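Local coordinates for flagellar protein FlgA (Thermotoga maritima, PDB 3FRN) that probably acts as a periplasmic chaperone for assembly of the P-ring of the flagellar basal body, at residues 146-160 with 185-199. Numbering follows the deposited sequence.
Sequences VVLKRNINVGDVIKE and VGKISRRYLKEGTVL
Leu148 packs against Leu193 and Leu199 where the two segments of this SAF domain meet, a family that also includes type III antifreeze proteins. Segments 146-160 and 185-199 run antiparallel, mostly as loop, with isolated backbone bridges at Val147-Val198, Ile152-Leu193 and Val157-Ile188. Leu148 forks over two partners: CD1 presses on Leu193 CB at 3.6 Å, and CD2 meets Leu199 CD2 at 3.9 Å, crossing both side chains at about a right angle. Ile152 lies alongside Leu193; with CG1 held between its own backbone N and carbonyl carbon (chi1 62°), CD1 reaches Ser189 OG at 3.4 Å.

Ten hydrogen bonds, nine of them purely backbone, join the two segments, from Leu199 N to Val146 O through the mutual pair Ile152-Leu193 to Gly186 N and Ile158 O. The only one of these ten to use a side chain is Glu195 N to Asn151 OD1, at 2.8 Å, the donor tilted 23° from the amide's carbonyl plane.

Type II turns at Asn153-Asp156 and Lys194-Thr197 bend the chains, with Gly155 and Gly196 at positive phi. Strand 163-169 and helix 181-184 add Val163 and Val184 against Val146 and Leu199. Bracing the first turn, Asp156 OD2 takes the N-H of Asn153, whose N lies 2.9 Å from OD2, above the carboxylate plane.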
loop_
_atom_site.group_PDB
_atom_site.type_symbol
_atom_site.label_atom_id
_atom_site.label_comp_id
_atom_site.label_asym_id
_atom_site.label_seq_id
_atom_site.Cartn_x
_atom_site.Cartn_y
_atom_site.Cartn_z
ATOM N N VAL A 146 2.774 -10.243 4.207
ATOM C CA VAL A 146 2.758 -11.339 5.163
ATOM C C VAL A 146 1.462 -11.320 5.977
ATOM O O VAL A 146 1.153 -10.339 6.652
ATOM C CB VAL A 146 4.006 -11.280 6.085
ATOM C CG1 VAL A 146 3.844 -12.181 7.291
ATOM C CG2 VAL A 146 5.257 -11.660 5.305
ATOM N N VAL A 147 0.708 -12.414 5.894
ATOM C CA VAL A 147 -0.594 -12.527 6.549
ATOM C C VAL A 147 -0.592 -13.748 7.474
ATOM O O VAL A 147 0.001 -14.775 7.145
ATOM C CB VAL A 147 -1.740 -12.618 5.492
ATOM C CG1 VAL A 147 -3.068 -13.042 6.116
ATOM C CG2 VAL A 147 -1.906 -11.288 4.763
ATOM N N LEU A 148 -1.242 -13.627 8.628
ATOM C CA LEU A 148 -1.312 -14.721 9.607
ATOM C C LEU A 148 -2.107 -15.953 9.164
ATOM O O LEU A 148 -3.245 -15.840 8.693
ATOM C CB LEU A 148 -1.851 -14.205 10.945
ATOM C CG LEU A 148 -0.861 -13.389 11.788
ATOM C CD1 LEU A 148 -1.490 -13.024 13.111
ATOM C CD2 LEU A 148 0.438 -14.150 12.022
ATOM N N LYS A 149 -1.488 -17.126 9.320
ATOM C CA LYS A 149 -2.162 -18.419 9.126
ATOM C C LYS A 149 -2.953 -18.830 10.362
ATOM O O LYS A 149 -3.924 -19.569 10.255
ATOM C CB LYS A 149 -1.153 -19.537 8.825
ATOM C CG LYS A 149 -0.652 -19.591 7.397
ATOM C CD LYS A 149 0.701 -20.282 7.329
ATOM C CE LYS A 149 0.602 -21.743 6.997
ATOM N NZ LYS A 149 1.970 -22.310 6.832
ATOM N N ARG A 150 -2.523 -18.364 11.533
ATOM C CA ARG A 150 -3.141 -18.776 12.792
ATOM C C ARG A 150 -3.087 -17.676 13.847
ATOM O O ARG A 150 -2.332 -16.714 13.710
ATOM C CB ARG A 150 -2.473 -20.054 13.311
ATOM C CG ARG A 150 -0.973 -19.926 13.514
ATOM C CD ARG A 150 -0.265 -21.283 13.488
ATOM N NE ARG A 150 -0.767 -22.239 14.479
ATOM C CZ ARG A 150 -0.512 -22.199 15.788
ATOM N NH1 ARG A 150 0.233 -21.223 16.310
ATOM N NH2 ARG A 150 -1.016 -23.137 16.584
ATOM N N ASN A 151 -3.898 -17.828 14.894
ATOM C CA ASN A 151 -3.929 -16.877 16.007
ATOM C C ASN A 151 -2.638 -16.897 16.804
ATOM O O ASN A 151 -2.052 -17.956 17.032
ATOM C CB ASN A 151 -5.104 -17.165 16.943
ATOM C CG ASN A 151 -6.443 -17.102 16.240
ATOM O OD1 ASN A 151 -6.525 -16.760 15.059
ATOM N ND2 ASN A 151 -7.504 -17.437 16.964
ATOM N N ILE A 152 -2.191 -15.715 17.213
ATOM C CA ILE A 152 -0.966 -15.579 17.988
ATOM C C ILE A 152 -1.207 -14.656 19.183
ATOM O O ILE A 152 -2.121 -13.831 19.158
ATOM C CB ILE A 152 0.199 -15.037 17.127
ATOM C CG1 ILE A 152 -0.132 -13.637 16.604
ATOM C CG2 ILE A 152 0.528 -16.008 15.976
ATOM C CD1 ILE A 152 1.039 -12.901 16.076
ATOM N N ASN A 153 -0.391 -14.805 20.222
ATOM C CA ASN A 153 -0.600 -14.083 21.472
ATOM C C ASN A 153 0.552 -13.116 21.757
ATOM O O ASN A 153 1.586 -13.144 21.077
ATOM C CB ASN A 153 -0.791 -15.084 22.624
ATOM C CG ASN A 153 -1.661 -14.539 23.766
ATOM O OD1 ASN A 153 -2.087 -13.383 23.757
ATOM N ND2 ASN A 153 -1.911 -15.385 24.763
ATOM N N VAL A 154 0.347 -12.247 22.743
ATOM C CA VAL A 154 1.381 -11.349 23.241
ATOM C C VAL A 154 2.575 -12.195 23.661
ATOM O O VAL A 154 2.427 -13.153 24.420
ATOM C CB VAL A 154 0.869 -10.543 24.464
ATOM C CG1 VAL A 154 1.946 -9.619 25.014
ATOM C CG2 VAL A 154 -0.372 -9.755 24.103
ATOM N N GLY A 155 3.749 -11.867 23.136
ATOM C CA GLY A 155 4.969 -12.579 23.511
ATOM C C GLY A 155 5.329 -13.771 22.642
ATOM O O GLY A 155 6.424 -14.313 22.767
ATOM N N ASP A 156 4.422 -14.187 21.764
ATOM C CA ASP A 156 4.718 -15.287 20.850
ATOM C C ASP A 156 5.796 -14.916 19.827
ATOM O O ASP A 156 5.770 -13.838 19.262
ATOM C CB ASP A 156 3.444 -15.760 20.137
ATOM C CG ASP A 156 2.560 -16.635 21.025
ATOM O OD1 ASP A 156 2.985 -16.964 22.160
ATOM O OD2 ASP A 156 1.440 -16.997 20.587
ATOM N N VAL A 157 6.752 -15.814 19.612
ATOM C CA VAL A 157 7.714 -15.681 18.517
ATOM C C VAL A 157 7.041 -16.100 17.214
ATOM O O VAL A 157 6.422 -17.157 17.152
ATOM C CB VAL A 157 8.982 -16.557 18.757
ATOM C CG1 VAL A 157 9.833 -16.703 17.486
ATOM C CG2 VAL A 157 9.815 -15.996 19.896
ATOM N N ILE A 158 7.154 -15.269 16.183
ATOM C CA ILE A 158 6.670 -15.635 14.855
ATOM C C ILE A 158 7.614 -16.648 14.212
ATOM O O ILE A 158 8.820 -16.414 14.127
ATOM C CB ILE A 158 6.570 -14.409 13.910
ATOM C CG1 ILE A 158 5.921 -13.201 14.611
ATOM C CG2 ILE A 158 5.872 -14.789 12.594
ATOM C CD1 ILE A 158 4.431 -13.273 14.752
ATOM N N LYS A 159 7.060 -17.773 13.768
ATOM C CA LYS A 159 7.813 -18.742 12.975
ATOM C C LYS A 159 7.171 -18.933 11.604
ATOM O O LYS A 159 6.043 -18.490 11.377
ATOM C CB LYS A 159 7.980 -20.081 13.708
ATOM C CG LYS A 159 6.769 -20.584 14.492
ATOM C CD LYS A 159 6.871 -20.236 15.980
ATOM C CE LYS A 159 6.429 -21.389 16.875
ATOM N NZ LYS A 159 5.181 -22.063 16.415
ATOM N N GLU A 160 7.894 -19.587 10.696
ATOM C CA GLU A 160 7.464 -19.750 9.298
ATOM C C GLU A 160 6.087 -20.400 9.153
ATOM O O GLU A 160 5.394 -20.188 8.163
ATOM C CB GLU A 160 8.499 -20.554 8.507
ATOM C CG GLU A 160 9.917 -20.012 8.613
ATOM C CD GLU A 160 10.865 -20.612 7.588
ATOM O OE1 GLU A 160 11.513 -19.826 6.860
ATOM O OE2 GLU A 160 10.968 -21.860 7.508
ATOM N N VAL A 185 10.086 -13.547 10.718
ATOM C CA VAL A 185 10.458 -14.701 11.553
ATOM C C VAL A 185 11.512 -14.334 12.595
ATOM O O VAL A 185 12.533 -13.717 12.274
ATOM C CB VAL A 185 10.918 -15.944 10.738
ATOM C CG1 VAL A 185 9.718 -16.644 10.138
ATOM C CG2 VAL A 185 11.947 -15.571 9.663
ATOM N N GLY A 186 11.244 -14.712 13.841
ATOM C CA GLY A 186 12.106 -14.357 14.951
ATOM C C GLY A 186 11.567 -13.182 15.740
ATOM O O GLY A 186 11.990 -12.951 16.873
ATOM N N LYS A 187 10.633 -12.441 15.145
ATOM C CA LYS A 187 10.020 -11.299 15.809
ATOM C C LYS A 187 9.043 -11.773 16.868
ATOM O O LYS A 187 8.510 -12.875 16.786
ATOM C CB LYS A 187 9.291 -10.392 14.812
ATOM C CG LYS A 187 10.192 -9.624 13.847
ATOM C CD LYS A 187 10.572 -8.261 14.384
ATOM C CE LYS A 187 11.539 -7.546 13.441
ATOM N NZ LYS A 187 10.872 -7.000 12.221
ATOM N N ILE A 188 8.806 -10.912 17.848
ATOM C CA ILE A 188 7.943 -11.210 18.979
ATOM C C ILE A 188 6.680 -10.351 18.871
ATOM O O ILE A 188 6.766 -9.136 18.759
ATOM C CB ILE A 188 8.710 -10.960 20.316
ATOM C CG1 ILE A 188 9.843 -11.982 20.457
ATOM C CG2 ILE A 188 7.781 -11.026 21.522
ATOM C CD1 ILE A 188 10.844 -11.648 21.520
ATOM N N SER A 189 5.521 -10.994 18.886
ATOM C CA SER A 189 4.244 -10.299 18.816
ATOM C C SER A 189 3.992 -9.405 20.032
ATOM O O SER A 189 4.159 -9.829 21.173
ATOM C CB SER A 189 3.108 -11.307 18.703
ATOM O OG SER A 189 1.872 -10.638 18.516
ATOM N N ARG A 190 3.574 -8.168 19.783
ATOM C CA ARG A 190 3.220 -7.261 20.868
ATOM C C ARG A 190 1.758 -7.451 21.251
ATOM O O ARG A 190 1.289 -6.890 22.241
ATOM C CB ARG A 190 3.477 -5.801 20.473
ATOM C CG ARG A 190 4.935 -5.470 20.146
ATOM C CD ARG A 190 5.084 -4.053 19.613
ATOM N NE ARG A 190 5.435 -3.114 20.672
ATOM C CZ ARG A 190 6.597 -2.470 20.749
ATOM N NH1 ARG A 190 6.829 -1.638 21.755
ATOM N NH2 ARG A 190 7.528 -2.647 19.820
ATOM N N ARG A 191 1.029 -8.232 20.457
ATOM C CA ARG A 191 -0.407 -8.399 20.688
ATOM C C ARG A 191 -1.012 -9.765 20.356
ATOM O O ARG A 191 -0.385 -10.622 19.714
ATOM C CB ARG A 191 -1.226 -7.277 20.017
ATOM C CG ARG A 191 -0.662 -6.707 18.739
ATOM C CD ARG A 191 -1.348 -5.388 18.415
ATOM N NE ARG A 191 -1.255 -4.453 19.536
ATOM C CZ ARG A 191 -0.291 -3.546 19.684
ATOM N NH1 ARG A 191 0.674 -3.429 18.778
ATOM N NH2 ARG A 191 -0.294 -2.747 20.743
ATOM N N TYR A 192 -2.243 -9.949 20.827
ATOM C CA TYR A 192 -3.066 -11.054 20.395
ATOM C C TYR A 192 -3.710 -10.699 19.057
ATOM O O TYR A 192 -4.540 -9.788 18.966
ATOM C CB TYR A 192 -4.129 -11.386 21.446
ATOM C CG TYR A 192 -5.144 -12.408 20.983
ATOM C CD1 TYR A 192 -6.406 -12.015 20.545
ATOM C CD2 TYR A 192 -4.840 -13.767 20.979
ATOM C CE1 TYR A 192 -7.342 -12.946 20.119
ATOM C CE2 TYR A 192 -5.766 -14.708 20.550
ATOM C CZ TYR A 192 -7.014 -14.290 20.124
ATOM O OH TYR A 192 -7.940 -15.216 19.704
ATOM N N LEU A 193 -3.317 -11.427 18.021
ATOM C CA LEU A 193 -3.833 -11.211 16.680
ATOM C C LEU A 193 -4.554 -12.470 16.215
ATOM O O LEU A 193 -4.197 -13.579 16.614
ATOM C CB LEU A 193 -2.679 -10.866 15.728
ATOM C CG LEU A 193 -2.195 -9.426 15.507
ATOM C CD1 LEU A 193 -2.938 -8.395 16.350
ATOM C CD2 LEU A 193 -0.686 -9.322 15.715
ATOM N N LYS A 194 -5.584 -12.296 15.394
ATOM C CA LYS A 194 -6.338 -13.421 14.865
ATOM C C LYS A 194 -5.840 -13.736 13.464
ATOM O O LYS A 194 -5.248 -12.885 12.814
ATOM C CB LYS A 194 -7.841 -13.104 14.842
ATOM C CG LYS A 194 -8.502 -12.958 16.219
ATOM C CD LYS A 194 -9.105 -14.267 16.708
ATOM C CE LYS A 194 -10.564 -14.420 16.295
ATOM N NZ LYS A 194 -11.234 -15.562 16.994
ATOM N N GLU A 195 -6.081 -14.960 13.005
ATOM C CA GLU A 195 -5.769 -15.371 11.635
ATOM C C GLU A 195 -6.361 -14.379 10.621
ATOM O O GLU A 195 -7.441 -13.825 10.839
ATOM C CB GLU A 195 -6.312 -16.791 11.399
ATOM C CG GLU A 195 -6.226 -17.302 9.962
ATOM C CD GLU A 195 -7.162 -18.475 9.683
ATOM O OE1 GLU A 195 -7.213 -18.915 8.515
ATOM O OE2 GLU A 195 -7.846 -18.954 10.618
ATOM N N GLY A 196 -5.644 -14.141 9.526
ATOM C CA GLY A 196 -6.106 -13.218 8.490
ATOM C C GLY A 196 -5.552 -11.812 8.646
ATOM O O GLY A 196 -5.659 -10.987 7.740
ATOM N N THR A 197 -4.959 -11.543 9.805
ATOM C CA THR A 197 -4.388 -10.242 10.104
ATOM C C THR A 197 -3.107 -10.018 9.309
ATOM O O THR A 197 -2.147 -10.785 9.430
ATOM C CB THR A 197 -4.112 -10.083 11.623
ATOM O OG1 THR A 197 -5.346 -10.189 12.347
ATOM C CG2 THR A 197 -3.477 -8.743 11.929
ATOM N N VAL A 198 -3.124 -8.967 8.490
ATOM C CA VAL A 198 -1.941 -8.474 7.781
ATOM C C VAL A 198 -0.974 -7.947 8.811
ATOM O O VAL A 198 -1.318 -7.047 9.584
ATOM C CB VAL A 198 -2.286 -7.315 6.827
ATOM C CG1 VAL A 198 -1.021 -6.761 6.161
ATOM C CG2 VAL A 198 -3.303 -7.762 5.787
ATOM N N LEU A 199 0.227 -8.515 8.822
ATOM C CA LEU A 199 1.221 -8.191 9.826
ATOM C C LEU A 199 1.809 -6.842 9.486
ATOM O O LEU A 199 2.062 -6.559 8.324
ATOM C CB LEU A 199 2.307 -9.275 9.867
ATOM C CG LEU A 199 2.517 -9.972 11.213
ATOM C CD1 LEU A 199 1.223 -10.038 11.993
ATOM C CD2 LEU A 199 3.052 -11.379 11.021
#